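PDB 2X26: putative aliphatic sulfonates-binding protein from Escherichia coli, which probably serves as the periplasmic binding protein of an ABC transport system that takes up aliphatic sulfonates. Local coordinates for residues A[83-88]-A[175-180]; A[159-164]-A[239-244]. All coordinates share one frame; numbering follows the deposited sequence.

Contact 1: A[83-88]-A[175-180]; sequences KPKAEV and LKDGTD
Pro84 and Gly178 are joined through their backbones: Gly178 N donates a hydrogen bond to Pro84 O at 2.9 Å with an N-H...O angle of 158°. Beyond it the chains meet edge to edge as antiparallel strands 87-92 and 172-177, where weaker CA-H...O contacts run both ways, Asp177 CA to Glu87 O and Val88 CA to Lys176 O, each 3.4 Å. A classic beta bulge, with Leu175 and Lys176 both facing Ile89, breaks the regular pairing next door.

Van der Waals packing is modest: Pro84 CB lies 3.5 Å from Thr179 N, Asp177 CB comes 3.3 Å from Pro84 O, and CG1 of Val88 reaches Asp177 CB at 4.0 Å.

Asp177 and Thr179 pair within their own segment. Asp177 CG stands between its backbone N and carbonyl carbon (chi1 69°), and OD1 takes two bonds from the same face of the carboxylate plane: Thr179 N at 2.9 Å, which makes an Asx turn, and Thr179 OG1 at 2.8 Å on the syn side. Lys85 runs beside Asp177, pointing the same way, yet its NZ stays 6.8 Å from OD2 of Asp177, so any attraction is long-range. Glu87 turns off to Ser115, and Lys176 NZ to Gln126.

The contact is therefore held mainly by backbone: the two bonds on OD1 fix the carboxylate and shape the turn, while Gly178 N bonds to Pro84 O just beyond Asp177.

Contact 2: A[159-164]-A[239-244]; sequences WDPYYS and ASYLDH
His244 donates from ND1 to Asp160 OD2 across 2.8 Å, a nearly straight bond (164°) lying in the imidazole plane and meeting the oxygen on its syn side; carboxylate and ring are almost coplanar, 19° apart. Tyr163 CE2 lies over one face of the imidazole, toward the rim and 3.4 Å from His244 CE1; the two rings are near parallel but slid so far that they barely overlap, with centroids 4.7 Å apart. Ser240 O is over the centre of the other face. At the ring edge Ser164 OG comes within 3.1 Å of His244 CE1.

The other oxygen of Asp160 is turned back to its own segment: OD1 accepts from Ser164 OG through the syn lone pair (2.7 Å) and from Ser164 N. Ser164 OG also lies 3.0 Å from Ser240 OG. A water donates to both Asp160 OD2 and Tyr241 O, bridging the two segments. Tyr241 CG is anti to its backbone N (chi1 177°), and the ring passes obliquely by Asp160, with CD1 3.6 Å from Asp160 CB and also touching Pro161 CB.

Further out, Tyr163 packs on Val88 and Leu90, and Tyr241 on Met231. This His-carboxylate hydrogen bond, with no catalytic role implied, joins the residue after helix 235-243 to the loop between strand 155-159 and helix 162-169, with a cis peptide bond before Pro161, in one α/β lobe of the periplasmic binding protein fold.

How the contacts relate
The centres of contacts 1 and 2 lie about 11 Å apart, on the same side of the chain's centre, and the two touch. Along the chain their segments alternate: 83-88, 159-164, 175-180, 239-244. Strand 87-92 runs between strands 155-159 and 172-177 in one mixed five-stranded sheet; contact 1 lies on its pairing with the outermost strand 172-177, and contact 2 begins at the end of 155-159. Ala86 O and Asp160 N probably share a hydrogen bond, and Lys85 O lies 3.3 Å from Tyr163 CE2. Helix 162-169 is followed by strand 172-177; through Asp160 and His244 contact 2 joins helix 235-243 to the lobe built on this sheet, one of the two α/β lobes usual in periplasmic binding proteins.

Contact 1: A[83-88]-A[175-180]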
# COMPACT_ATOMS: atom_id res chain seq x y z
N LYS A 83 2.67 9.02 -0.33
CA LYS A 83 1.70 10.00 0.18
C LYS A 83 2.31 10.66 1.39
O LYS A 83 1.88 10.39 2.52
CB LYS A 83 0.39 9.29 0.60
CG LYS A 83 -0.34 8.54 -0.53
CD LYS A 83 -1.81 8.15 -0.10
CE LYS A 83 -1.99 7.65 1.37
NZ LYS A 83 -3.41 7.77 2.00
N PRO A 84 3.27 11.58 1.18
CA PRO A 84 3.95 12.14 2.39
C PRO A 84 3.06 12.95 3.32
O PRO A 84 3.30 12.94 4.53
CB PRO A 84 5.03 13.02 1.80
CG PRO A 84 4.59 13.37 0.39
CD PRO A 84 3.84 12.10 -0.07
N LYS A 85 2.00 13.54 2.78
CA LYS A 85 1.06 14.35 3.56
C LYS A 85 0.04 13.53 4.34
O LYS A 85 -0.71 14.09 5.13
CB LYS A 85 0.31 15.31 2.65
CG LYS A 85 1.27 16.36 2.05
CD LYS A 85 0.61 17.18 0.94
CE LYS A 85 1.23 18.61 0.89
NZ LYS A 85 1.01 19.38 -0.39
N ALA A 86 0.05 12.21 4.12
CA ALA A 86 -0.88 11.28 4.73
C ALA A 86 -0.24 10.48 5.88
O ALA A 86 -0.90 9.69 6.55
CB ALA A 86 -1.35 10.34 3.61
N GLU A 87 1.06 10.63 6.10
CA GLU A 87 1.77 9.84 7.12
C GLU A 87 2.43 10.85 8.08
O GLU A 87 3.26 11.60 7.66
CB GLU A 87 2.80 8.96 6.37
CG GLU A 87 3.56 7.94 7.22
CD GLU A 87 2.83 6.58 7.25
OE1 GLU A 87 2.40 6.15 6.16
OE2 GLU A 87 2.70 6.00 8.34
N VAL A 88 2.03 10.88 9.35
CA VAL A 88 2.38 11.99 10.26
C VAL A 88 2.81 11.62 11.68
O VAL A 88 2.53 10.52 12.16
CB VAL A 88 1.17 12.95 10.37
CG1 VAL A 88 0.79 13.48 8.98
CG2 VAL A 88 -0.04 12.24 11.08
N LEU A 175 3.39 17.57 13.73
CA LEU A 175 4.78 17.95 14.03
C LEU A 175 5.69 17.69 12.83
O LEU A 175 6.65 18.43 12.57
CB LEU A 175 5.28 17.13 15.22
CG LEU A 175 6.70 17.41 15.72
CD1 LEU A 175 6.69 18.71 16.41
CD2 LEU A 175 7.10 16.27 16.63
N LYS A 176 5.40 16.62 12.10
CA LYS A 176 6.28 16.17 11.02
C LYS A 176 5.46 15.30 10.10
O LYS A 176 4.72 14.47 10.57
CB LYS A 176 7.44 15.38 11.64
CG LYS A 176 8.45 14.81 10.66
CD LYS A 176 9.15 15.87 9.93
CE LYS A 176 10.28 15.20 9.13
NZ LYS A 176 11.03 16.20 8.37
N ASP A 177 5.57 15.50 8.78
CA ASP A 177 4.98 14.51 7.85
C ASP A 177 6.11 13.89 7.02
O ASP A 177 7.30 14.13 7.29
CB ASP A 177 3.84 15.10 7.01
CG ASP A 177 4.31 16.13 5.99
OD1 ASP A 177 5.53 16.21 5.66
OD2 ASP A 177 3.46 16.88 5.46
N GLY A 178 5.75 13.12 6.01
CA GLY A 178 6.79 12.35 5.31
C GLY A 178 7.51 13.10 4.21
O GLY A 178 8.29 12.48 3.43
N THR A 179 7.26 14.40 4.14
CA THR A 179 7.60 15.20 2.96
C THR A 179 9.07 15.18 2.58
O THR A 179 9.42 15.00 1.39
CB THR A 179 7.16 16.68 3.11
OG1 THR A 179 5.74 16.76 2.97
CG2 THR A 179 7.79 17.57 2.05
N ASP A 180 9.93 15.39 3.54
CA ASP A 180 11.34 15.48 3.21
C ASP A 180 12.02 14.14 3.58
O ASP A 180 13.25 14.06 3.68
CB ASP A 180 11.94 16.74 3.86
CG ASP A 180 11.30 18.05 3.33
OD1 ASP A 180 11.05 18.15 2.10
OD2 ASP A 180 11.07 18.99 4.12

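Contact 2: A[159-164]-A[239-244]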
# COMPACT_ATOMS: atom_id res chain seq x y z
N TRP A 159 -0.97 6.86 10.36
CA TRP A 159 -1.35 7.06 8.98
C TRP A 159 -2.82 7.49 8.83
O TRP A 159 -3.60 7.45 9.79
CB TRP A 159 -1.09 5.79 8.17
CG TRP A 159 -1.74 4.55 8.74
CD1 TRP A 159 -2.94 4.04 8.41
CD2 TRP A 159 -1.17 3.66 9.73
NE1 TRP A 159 -3.19 2.87 9.14
CE2 TRP A 159 -2.10 2.61 9.94
CE3 TRP A 159 0.07 3.62 10.42
CZ2 TRP A 159 -1.86 1.54 10.85
CZ3 TRP A 159 0.31 2.54 11.30
CH2 TRP A 159 -0.65 1.55 11.53
N ASP A 160 -3.18 7.93 7.64
CA ASP A 160 -4.58 8.24 7.31
C ASP A 160 -5.34 6.92 7.11
O ASP A 160 -4.81 5.96 6.49
CB ASP A 160 -4.59 9.05 6.01
CG ASP A 160 -5.10 10.46 6.17
OD1 ASP A 160 -5.78 10.74 7.20
OD2 ASP A 160 -4.90 11.24 5.17
N PRO A 161 -6.61 6.87 7.49
CA PRO A 161 -7.49 8.01 7.88
C PRO A 161 -7.54 8.36 9.38
O PRO A 161 -8.26 9.28 9.76
CB PRO A 161 -8.88 7.50 7.45
CG PRO A 161 -8.80 6.01 7.83
CD PRO A 161 -7.43 5.68 7.16
N TYR A 162 -6.78 7.66 10.21
CA TYR A 162 -6.73 7.99 11.63
C TYR A 162 -6.28 9.44 11.81
O TYR A 162 -6.77 10.14 12.69
CB TYR A 162 -5.72 7.11 12.37
CG TYR A 162 -6.07 5.63 12.38
CD1 TYR A 162 -5.35 4.73 11.61
CD2 TYR A 162 -7.08 5.13 13.18
CE1 TYR A 162 -5.65 3.38 11.60
CE2 TYR A 162 -7.40 3.76 13.18
CZ TYR A 162 -6.64 2.90 12.39
OH TYR A 162 -6.89 1.54 12.40
N TYR A 163 -5.29 9.81 11.00
CA TYR A 163 -4.73 11.14 11.03
C TYR A 163 -5.87 12.14 10.79
O TYR A 163 -6.09 13.03 11.63
CB TYR A 163 -3.61 11.26 9.99
CG TYR A 163 -3.32 12.66 9.50
CD1 TYR A 163 -3.40 13.76 10.38
CD2 TYR A 163 -2.92 12.90 8.19
CE1 TYR A 163 -3.14 15.06 9.94
CE2 TYR A 163 -2.64 14.20 7.75
CZ TYR A 163 -2.76 15.27 8.62
OH TYR A 163 -2.48 16.54 8.15
N SER A 164 -6.61 11.96 9.70
CA SER A 164 -7.63 12.94 9.34
C SER A 164 -8.71 12.94 10.41
O SER A 164 -9.24 14.01 10.74
CB SER A 164 -8.27 12.68 7.99
OG SER A 164 -7.36 12.93 6.90
N ALA A 239 -13.10 13.50 2.90
CA ALA A 239 -12.66 14.67 2.12
C ALA A 239 -11.19 15.03 2.44
O ALA A 239 -10.38 15.23 1.53
CB ALA A 239 -13.56 15.88 2.39
N SER A 240 -10.88 15.13 3.74
CA SER A 240 -9.52 15.39 4.24
C SER A 240 -8.58 14.28 3.77
O SER A 240 -7.47 14.56 3.28
CB SER A 240 -9.55 15.42 5.76
OG SER A 240 -8.29 15.76 6.33
N TYR A 241 -9.01 13.03 3.92
CA TYR A 241 -8.23 11.90 3.46
C TYR A 241 -7.82 11.99 1.98
O TYR A 241 -6.62 11.80 1.63
CB TYR A 241 -9.05 10.62 3.68
CG TYR A 241 -8.41 9.37 3.20
CD1 TYR A 241 -7.55 8.66 4.01
CD2 TYR A 241 -8.65 8.90 1.91
CE1 TYR A 241 -6.93 7.48 3.53
CE2 TYR A 241 -8.07 7.74 1.44
CZ TYR A 241 -7.22 7.04 2.25
OH TYR A 241 -6.70 5.87 1.76
N LEU A 242 -8.77 12.32 1.10
CA LEU A 242 -8.46 12.45 -0.34
C LEU A 242 -7.55 13.65 -0.60
O LEU A 242 -6.64 13.59 -1.46
CB LEU A 242 -9.77 12.58 -1.15
CG LEU A 242 -10.63 11.32 -1.20
CD1 LEU A 242 -11.81 11.73 -2.12
CD2 LEU A 242 -9.89 10.11 -1.82
N ASP A 243 -7.74 14.74 0.17
CA ASP A 243 -6.91 15.92 0.01
C ASP A 243 -5.41 15.68 0.40
O ASP A 243 -4.55 16.49 0.04
CB ASP A 243 -7.49 17.06 0.85
CG ASP A 243 -8.73 17.66 0.24
OD1 ASP A 243 -8.96 17.41 -0.98
OD2 ASP A 243 -9.45 18.40 0.97
N HIS A 244 -5.10 14.62 1.13
CA HIS A 244 -3.70 14.35 1.49
C HIS A 244 -3.02 13.44 0.47
O HIS A 244 -1.87 13.04 0.69
CB HIS A 244 -3.59 13.72 2.88
CG HIS A 244 -4.21 14.56 3.95
ND1 HIS A 244 -4.89 14.02 5.03
CD2 HIS A 244 -4.25 15.91 4.11
CE1 HIS A 244 -5.32 15.00 5.80
NE2 HIS A 244 -4.95 16.16 5.27
O HOH W 1 -4.58 10.20 2.58